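Local coordinates for protein hydrolase (Thermus thermophilus, PDB 1UFO) that is of unassigned substrate but, as an alpha/beta hydrolase fold enzyme, probably hydrolyses its substrate through a serine nucleophile, at residues A[10-15]-A[94-99]; A[89-93]-A[121-127]. All blocks are in the same frame, centred on the assembly; numbering follows the deposited sequence.

Interaction 1 of 2, residues A[10-15]-A[94-99]; sequences LAGLSV and RVAEEA
Three residues carry most of this contact: V95 on the helix, and L10 and A11 at the tip of a beta hairpin. L10 to L13 form a type I' turn, closed by L13 N to L10 O at 2.9 Å and L10 N to L13 O at 3.0 Å. A11 (phi/psi 56/31) and G12 (81/3) supply its two positive-phi corners; a CB on G12 would collide with the preceding carbonyl. Residues 94-99 are regular helix, and the closest CA pair is A11 to V95 at 5.3 Å. V95, chi1 t, packs against the hairpin residues: its CG2 lies 3.5 Å from L13 CD1, and its CG1 4.0 Å from L10 CD1 and 4.2 Å from V15 CG2. L10, chi m/t, reaches the next helical turn, with CD2 3.3 Å from E98 CG and CD1 4.4 Å from A99 CB. A11 points CB at R94 CB, 3.6 Å away, and its O takes a weak hydrogen bond from R94 NH2 at 2.9 Å. R94 has its stronger partner in E90, and E98 pairs with R101 and R102. Packing of this kind, a helix set against the turn of the N-terminal antiparallel hairpin at one edge of the central sheet, belongs to the alpha/beta hydrolase fold.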
ATOM      1  N   LEU A  10      -0.161  12.931 -29.860  1.00 17.98           N
ATOM      2  CA  LEU A  10       1.178  12.969 -29.273  1.00 18.76           C
ATOM      3  C   LEU A  10       2.000  11.920 -29.961  1.00 19.18           C
ATOM      4  O   LEU A  10       1.554  10.798 -30.067  1.00 17.91           O
ATOM      5  CB  LEU A  10       1.090  12.630 -27.807  1.00 18.73           C
ATOM      6  CG  LEU A  10       0.455  13.699 -26.944  1.00 20.48           C
ATOM      7  CD1 LEU A  10       0.108  13.064 -25.549  1.00 23.50           C
ATOM      8  CD2 LEU A  10       1.444  14.808 -26.758  1.00 24.88           C
ATOM      9  N   ALA A  11       3.153  12.331 -30.495  1.00 20.19           N
ATOM     10  CA  ALA A  11       4.074  11.416 -31.170  1.00 20.09           C
ATOM     11  C   ALA A  11       3.327  10.696 -32.286  1.00 19.95           C
ATOM     12  O   ALA A  11       3.581   9.522 -32.629  1.00 20.00           O
ATOM     13  CB  ALA A  11       4.616  10.430 -30.130  1.00 22.12           C
ATOM     14  N   GLY A  12       2.351  11.391 -32.854  1.00 20.44           N
ATOM     15  CA  GLY A  12       1.606  10.813 -33.944  1.00 21.12           C
ATOM     16  C   GLY A  12       0.495   9.843 -33.615  1.00 22.20           C
ATOM     17  O   GLY A  12      -0.119   9.285 -34.529  1.00 25.17           O
ATOM     18  N   LEU A  13       0.224   9.626 -32.331  1.00 21.01           N
ATOM     19  CA  LEU A  13      -0.840   8.750 -31.896  1.00 18.52           C
ATOM     20  C   LEU A  13      -2.017   9.527 -31.270  1.00 16.53           C
ATOM     21  O   LEU A  13      -1.792  10.616 -30.707  1.00 16.81           O
ATOM     22  CB  LEU A  13      -0.306   7.824 -30.838  1.00 19.17           C
ATOM     23  CG  LEU A  13       0.674   6.853 -31.453  1.00 22.55           C
ATOM     24  CD1 LEU A  13       1.718   6.516 -30.361  1.00 22.00           C
ATOM     25  CD2 LEU A  13      -0.094   5.635 -32.001  1.00 22.32           C
ATOM     26  N   SER A  14      -3.213   8.936 -31.365  1.00 17.31           N
ATOM     27  CA  SER A  14      -4.445   9.508 -30.815  1.00 17.08           C
ATOM     28  C   SER A  14      -4.489   9.153 -29.327  1.00 16.25           C
ATOM     29  O   SER A  14      -4.608   7.958 -28.971  1.00 19.36           O
ATOM     30  CB  SER A  14      -5.690   8.940 -31.497  1.00 20.14           C
ATOM     31  OG  SER A  14      -6.820   9.660 -31.023  1.00 24.45           O
ATOM     32  N   VAL A  15      -4.352  10.174 -28.488  1.00 13.22           N
ATOM     33  CA  VAL A  15      -4.294   9.884 -27.051  1.00 12.63           C
ATOM     34  C   VAL A  15      -5.519  10.417 -26.299  1.00 13.20           C
ATOM     35  O   VAL A  15      -5.820  11.611 -26.392  1.00 14.89           O
ATOM     36  CB  VAL A  15      -3.008  10.536 -26.496  1.00 12.17           C
ATOM     37  CG1 VAL A  15      -2.820  10.184 -25.052  1.00 14.44           C
ATOM     38  CG2 VAL A  15      -1.800   9.989 -27.247  1.00 13.45           C
ATOM     39  N   ARG A  94       7.573   7.244 -26.839  1.00 12.61           N
ATOM     40  CA  ARG A  94       7.447   8.476 -27.672  1.00 12.94           C
ATOM     41  C   ARG A  94       6.325   9.376 -27.152  1.00 12.88           C
ATOM     42  O   ARG A  94       6.512  10.627 -27.050  1.00 14.02           O
ATOM     43  CB  ARG A  94       7.249   8.134 -29.154  1.00 14.01           C
ATOM     44  CG  ARG A  94       8.574   7.638 -29.786  1.00 16.02           C
ATOM     45  CD  ARG A  94       8.436   7.469 -31.278  1.00 16.63           C
ATOM     46  NE  ARG A  94       7.541   6.358 -31.600  1.00 17.62           N
ATOM     47  CZ  ARG A  94       6.302   6.426 -32.087  1.00 17.87           C
ATOM     48  NH1 ARG A  94       5.608   5.295 -32.308  1.00 17.10           N
ATOM     49  NH2 ARG A  94       5.739   7.599 -32.359  1.00 19.61           N
ATOM     50  N   VAL A  95       5.218   8.764 -26.744  1.00 11.11           N
ATOM     51  CA  VAL A  95       4.102   9.565 -26.206  1.00 11.16           C
ATOM     52  C   VAL A  95       4.534  10.287 -24.925  1.00 11.93           C
ATOM     53  O   VAL A  95       4.233  11.458 -24.718  1.00 11.87           O
ATOM     54  CB  VAL A  95       2.868   8.660 -25.935  1.00 10.78           C
ATOM     55  CG1 VAL A  95       1.745   9.471 -25.101  1.00 11.28           C
ATOM     56  CG2 VAL A  95       2.262   8.171 -27.309  1.00  9.87           C
ATOM     57  N   ALA A  96       5.188   9.573 -24.031  1.00 11.18           N
ATOM     58  CA  ALA A  96       5.632  10.145 -22.748  1.00 11.73           C
ATOM     59  C   ALA A  96       6.611  11.263 -22.960  1.00 13.32           C
ATOM     60  O   ALA A  96       6.522  12.294 -22.308  1.00 14.71           O
ATOM     61  CB  ALA A  96       6.253   9.006 -21.861  1.00 13.12           C
ATOM     62  N   GLU A  97       7.605  11.038 -23.824  1.00 14.38           N
ATOM     63  CA  GLU A  97       8.603  12.081 -24.062  1.00 15.37           C
ATOM     64  C   GLU A  97       7.947  13.320 -24.683  1.00 16.64           C
ATOM     65  O   GLU A  97       8.314  14.421 -24.264  1.00 15.43           O
ATOM     66  CB  GLU A  97       9.784  11.506 -24.893  1.00 18.11           C
ATOM     67  CG  GLU A  97      10.499  10.498 -24.080  1.00 19.64           C
ATOM     68  CD  GLU A  97      11.578   9.778 -24.882  1.00 23.27           C
ATOM     69  OE1 GLU A  97      11.485   9.727 -26.164  1.00 26.57           O
ATOM     70  OE2 GLU A  97      12.468   9.213 -24.200  1.00 24.32           O
ATOM     71  N   GLU A  98       6.982  13.176 -25.588  1.00 14.62           N
ATOM     72  CA  GLU A  98       6.322  14.333 -26.156  1.00 15.13           C
ATOM     73  C   GLU A  98       5.444  15.025 -25.064  1.00 15.13           C
ATOM     74  O   GLU A  98       5.402  16.271 -24.977  1.00 15.05           O
ATOM     75  CB  GLU A  98       5.442  13.949 -27.369  1.00 14.79           C
ATOM     76  CG  GLU A  98       4.537  15.089 -27.929  1.00 18.63           C
ATOM     77  CD  GLU A  98       5.320  16.331 -28.293  1.00 23.52           C
ATOM     78  OE1 GLU A  98       4.701  17.450 -28.284  1.00 26.00           O
ATOM     79  OE2 GLU A  98       6.526  16.149 -28.604  1.00 23.19           O
ATOM     80  N   ALA A  99       4.776  14.245 -24.229  1.00 13.88           N
ATOM     81  CA  ALA A  99       3.892  14.866 -23.253  1.00 13.08           C
ATOM     82  C   ALA A  99       4.747  15.712 -22.283  1.00 14.91           C
ATOM     83  O   ALA A  99       4.386  16.806 -21.864  1.00 14.31           O
ATOM     84  CB  ALA A  99       3.136  13.714 -22.453  1.00 12.66           C
TER

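Interaction 2 of 2, residues A[89-93]-A[121-127]; sequences KEEAR and LLLAEGF
A Schellman motif ends helix 114-124 where it meets helix 77-103 in this alpha/beta hydrolase fold. Residues 89-93 are helical, as are 121-124; E125 (phi/psi -101/15) leaves the helix and G126 takes positive phi (86/17) as the C' residue. The capping bonds run from F127 N to L122 O, 2.9 Å, and from G126 N to L123 O, 3.0 Å. The nearest CA atoms across the contact are those of K89 and L122, 6.4 Å apart.

Apolar packing centres on L122, chi m/t, whose CD2 comes 3.8 Å from K89 CG and 3.6 Å from R93 CB, while its CD1 lies 4.1 Å from A92 CB. The aliphatic part of K89 joins in, with CD 3.9 Å from L121 CB. The F127 ring packs onto L107 and L109 of the sheet.

Charges meet beside this packing. E125, chi1 p, offers one carboxylate oxygen to each cationic side chain: OE2 takes K89 NZ at 2.8 Å and OE1 takes R93 NH2 at 3.0 Å, giving a salt-bridge network. R93 is extended, chi1 to chi3 all t; its NE pairs with E97 and lies 3.7 Å from F127 CD1, a contact without stacking. R93 NH2 also bonds E125 O, at 3.2 Å, and a water accepts from R93 NH1 and donates to that same E125 O, 2.9 Å on each side.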
ATOM      1  N   LYS A  89       5.313  -0.597 -25.984  1.00  9.66           N
ATOM      2  CA  LYS A  89       6.440   0.020 -25.325  1.00 10.11           C
ATOM      3  C   LYS A  89       7.033   1.145 -26.155  1.00 11.46           C
ATOM      4  O   LYS A  89       7.277   2.247 -25.642  1.00 10.90           O
ATOM      5  CB  LYS A  89       7.557  -1.053 -25.093  1.00 11.41           C
ATOM      6  CG  LYS A  89       8.826  -0.465 -24.478  1.00 12.53           C
ATOM      7  CD  LYS A  89      10.096  -1.217 -24.890  1.00 16.37           C
ATOM      8  CE  LYS A  89      10.350  -0.992 -26.360  1.00 20.63           C
ATOM      9  NZ  LYS A  89      11.699  -1.485 -26.756  1.00 23.62           N
ATOM     10  N   GLU A  90       7.308   0.864 -27.437  1.00  9.98           N
ATOM     11  CA  GLU A  90       8.010   1.871 -28.261  1.00 11.92           C
ATOM     12  C   GLU A  90       7.136   3.102 -28.420  1.00 11.93           C
ATOM     13  O   GLU A  90       7.656   4.224 -28.380  1.00 11.75           O
ATOM     14  CB  GLU A  90       8.386   1.213 -29.589  1.00 13.96           C
ATOM     15  CG  GLU A  90       9.182   2.045 -30.531  1.00 16.49           C
ATOM     16  CD  GLU A  90       8.282   3.037 -31.294  1.00 15.05           C
ATOM     17  OE1 GLU A  90       8.873   4.043 -31.714  1.00 20.98           O
ATOM     18  OE2 GLU A  90       7.065   2.804 -31.511  1.00 16.71           O
ATOM     19  N   GLU A  91       5.841   2.885 -28.588  1.00 11.35           N
ATOM     20  CA  GLU A  91       4.875   4.011 -28.742  1.00 10.61           C
ATOM     21  C   GLU A  91       4.783   4.796 -27.437  1.00 10.98           C
ATOM     22  O   GLU A  91       4.752   6.032 -27.424  1.00 12.32           O
ATOM     23  CB  GLU A  91       3.464   3.493 -29.090  1.00 10.44           C
ATOM     24  CG  GLU A  91       3.455   2.924 -30.522  1.00 12.32           C
ATOM     25  CD  GLU A  91       2.301   2.041 -30.804  1.00 14.12           C
ATOM     26  OE1 GLU A  91       1.547   1.702 -29.876  1.00 13.10           O
ATOM     27  OE2 GLU A  91       2.150   1.677 -32.009  1.00 14.90           O
ATOM     28  N   ALA A  92       4.709   4.070 -26.308  1.00  9.99           N
ATOM     29  CA  ALA A  92       4.547   4.750 -25.043  1.00  8.94           C
ATOM     30  C   ALA A  92       5.718   5.643 -24.733  1.00 10.23           C
ATOM     31  O   ALA A  92       5.554   6.718 -24.173  1.00  9.98           O
ATOM     32  CB  ALA A  92       4.401   3.672 -23.910  1.00  8.84           C
ATOM     33  N   ARG A  93       6.939   5.207 -25.076  1.00 10.30           N
ATOM     34  CA  ARG A  93       8.071   6.051 -24.754  1.00 10.38           C
ATOM     35  C   ARG A  93       7.969   7.361 -25.573  1.00 13.02           C
ATOM     36  O   ARG A  93       8.229   8.459 -25.020  1.00 12.70           O
ATOM     37  CB  ARG A  93       9.384   5.347 -25.051  1.00 13.02           C
ATOM     38  CG  ARG A  93      10.505   6.128 -24.470  1.00 13.44           C
ATOM     39  CD  ARG A  93      11.804   5.384 -24.484  1.00 17.84           C
ATOM     40  NE  ARG A  93      12.828   6.233 -23.837  1.00 20.05           N
ATOM     41  CZ  ARG A  93      13.959   5.759 -23.344  1.00 21.89           C
ATOM     42  NH1 ARG A  93      14.851   6.594 -22.807  1.00 23.37           N
ATOM     43  NH2 ARG A  93      14.183   4.442 -23.366  1.00 21.63           N
ATOM     44  N   LEU A 121       9.396  -3.075 -19.257  1.00  9.67           N
ATOM     45  CA  LEU A 121      10.222  -3.018 -20.455  1.00 11.54           C
ATOM     46  C   LEU A 121      10.814  -1.569 -20.591  1.00 10.58           C
ATOM     47  O   LEU A 121      11.976  -1.408 -20.949  1.00 12.87           O
ATOM     48  CB  LEU A 121       9.417  -3.312 -21.721  1.00 11.63           C
ATOM     49  CG  LEU A 121       8.907  -4.719 -21.945  1.00 13.36           C
ATOM     50  CD1 LEU A 121       8.081  -4.846 -23.133  1.00 14.05           C
ATOM     51  CD2 LEU A 121      10.158  -5.649 -22.030  1.00 16.50           C
ATOM     52  N   LEU A 122      10.001  -0.536 -20.348  1.00 10.28           N
ATOM     53  CA  LEU A 122      10.480   0.844 -20.447  1.00 10.01           C
ATOM     54  C   LEU A 122      11.554   1.126 -19.419  1.00 10.91           C
ATOM     55  O   LEU A 122      12.572   1.788 -19.769  1.00 12.46           O
ATOM     56  CB  LEU A 122       9.306   1.849 -20.249  1.00 11.89           C
ATOM     57  CG  LEU A 122       8.341   1.917 -21.424  1.00 10.92           C
ATOM     58  CD1 LEU A 122       6.927   2.518 -20.958  1.00 11.50           C
ATOM     59  CD2 LEU A 122       8.960   2.764 -22.574  1.00 12.80           C
ATOM     60  N   LEU A 123      11.342   0.694 -18.152  1.00  9.48           N
ATOM     61  CA  LEU A 123      12.379   0.928 -17.144  1.00 10.52           C
ATOM     62  C   LEU A 123      13.664   0.168 -17.507  1.00 10.93           C
ATOM     63  O   LEU A 123      14.770   0.698 -17.303  1.00 11.77           O
ATOM     64  CB  LEU A 123      11.902   0.498 -15.716  1.00  9.92           C
ATOM     65  CG  LEU A 123      10.754   1.321 -15.174  1.00 12.53           C
ATOM     66  CD1 LEU A 123      10.260   0.690 -13.911  1.00 12.92           C
ATOM     67  CD2 LEU A 123      11.197   2.748 -14.869  1.00 13.70           C
ATOM     68  N   ALA A 124      13.531  -1.035 -18.042  1.00 10.99           N
ATOM     69  CA  ALA A 124      14.752  -1.850 -18.359  1.00 11.28           C
ATOM     70  C   ALA A 124      15.530  -1.198 -19.490  1.00 13.34           C
ATOM     71  O   ALA A 124      16.751  -1.425 -19.596  1.00 17.72           O
ATOM     72  CB  ALA A 124      14.370  -3.302 -18.723  1.00 13.20           C
ATOM     73  N   GLU A 125      14.878  -0.350 -20.291  1.00 14.77           N
ATOM     74  CA  GLU A 125      15.602   0.280 -21.399  1.00 16.89           C
ATOM     75  C   GLU A 125      15.992   1.710 -21.059  1.00 16.26           C
ATOM     76  O   GLU A 125      16.339   2.507 -21.942  1.00 17.49           O
ATOM     77  CB  GLU A 125      14.810   0.157 -22.724  1.00 18.82           C
ATOM     78  CG  GLU A 125      13.689   1.108 -22.911  1.00 24.35           C
ATOM     79  CD  GLU A 125      13.171   1.147 -24.365  1.00 27.44           C
ATOM     80  OE1 GLU A 125      12.601   2.216 -24.719  1.00 27.80           O
ATOM     81  OE2 GLU A 125      13.342   0.130 -25.118  1.00 27.72           O
ATOM     82  N   GLY A 126      15.901   2.039 -19.770  1.00 15.64           N
ATOM     83  CA  GLY A 126      16.366   3.337 -19.286  1.00 14.28           C
ATOM     84  C   GLY A 126      15.426   4.508 -19.346  1.00 15.81           C
ATOM     85  O   GLY A 126      15.859   5.665 -19.219  1.00 15.69           O
ATOM     86  N   PHE A 127      14.131   4.240 -19.507  1.00 13.65           N
ATOM     87  CA  PHE A 127      13.171   5.371 -19.456  1.00 14.43           C
ATOM     88  C   PHE A 127      13.058   5.726 -17.945  1.00 14.86           C
ATOM     89  O   PHE A 127      12.930   4.826 -17.114  1.00 13.75           O
ATOM     90  CB  PHE A 127      11.813   4.946 -20.043  1.00 16.05           C
ATOM     91  CG  PHE A 127      10.818   6.037 -19.996  1.00 18.73           C
ATOM     92  CD1 PHE A 127      11.063   7.227 -20.704  1.00 22.06           C
ATOM     93  CD2 PHE A 127       9.712   5.926 -19.235  1.00 20.41           C
ATOM     94  CE1 PHE A 127      10.185   8.310 -20.628  1.00 23.26           C
ATOM     95  CE2 PHE A 127       8.808   7.034 -19.165  1.00 20.56           C
ATOM     96  CZ  PHE A 127       9.084   8.209 -19.871  1.00 23.04           C
TER
HETATM   97  O   HOH W   1      17.305   5.154 -22.609  1.00 31.59           O

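From the N terminus the chain first turns through 10-15, between strands 3-10 and 13-20, and passes through strands 25-30 and 52-56 before entering helix 77-103. There it first supplies 89-93, the opening half of interaction 2, directly followed by 94-99, which closes the loop of interaction 1. Strand 107-112 and helix 114-124 then lead to 121-127, which closes interaction 2. The two loops therefore cross, sharing helix 77-103, their centres about 13 Å apart. This one helix thus joins the hairpin at the sheet's edge to the C-terminal end of helix 114-124. The contacts touch directly: A96 CB lies 3.6 Å from F127 CZ, and L13 CD1 3.7 Å from E91 CB.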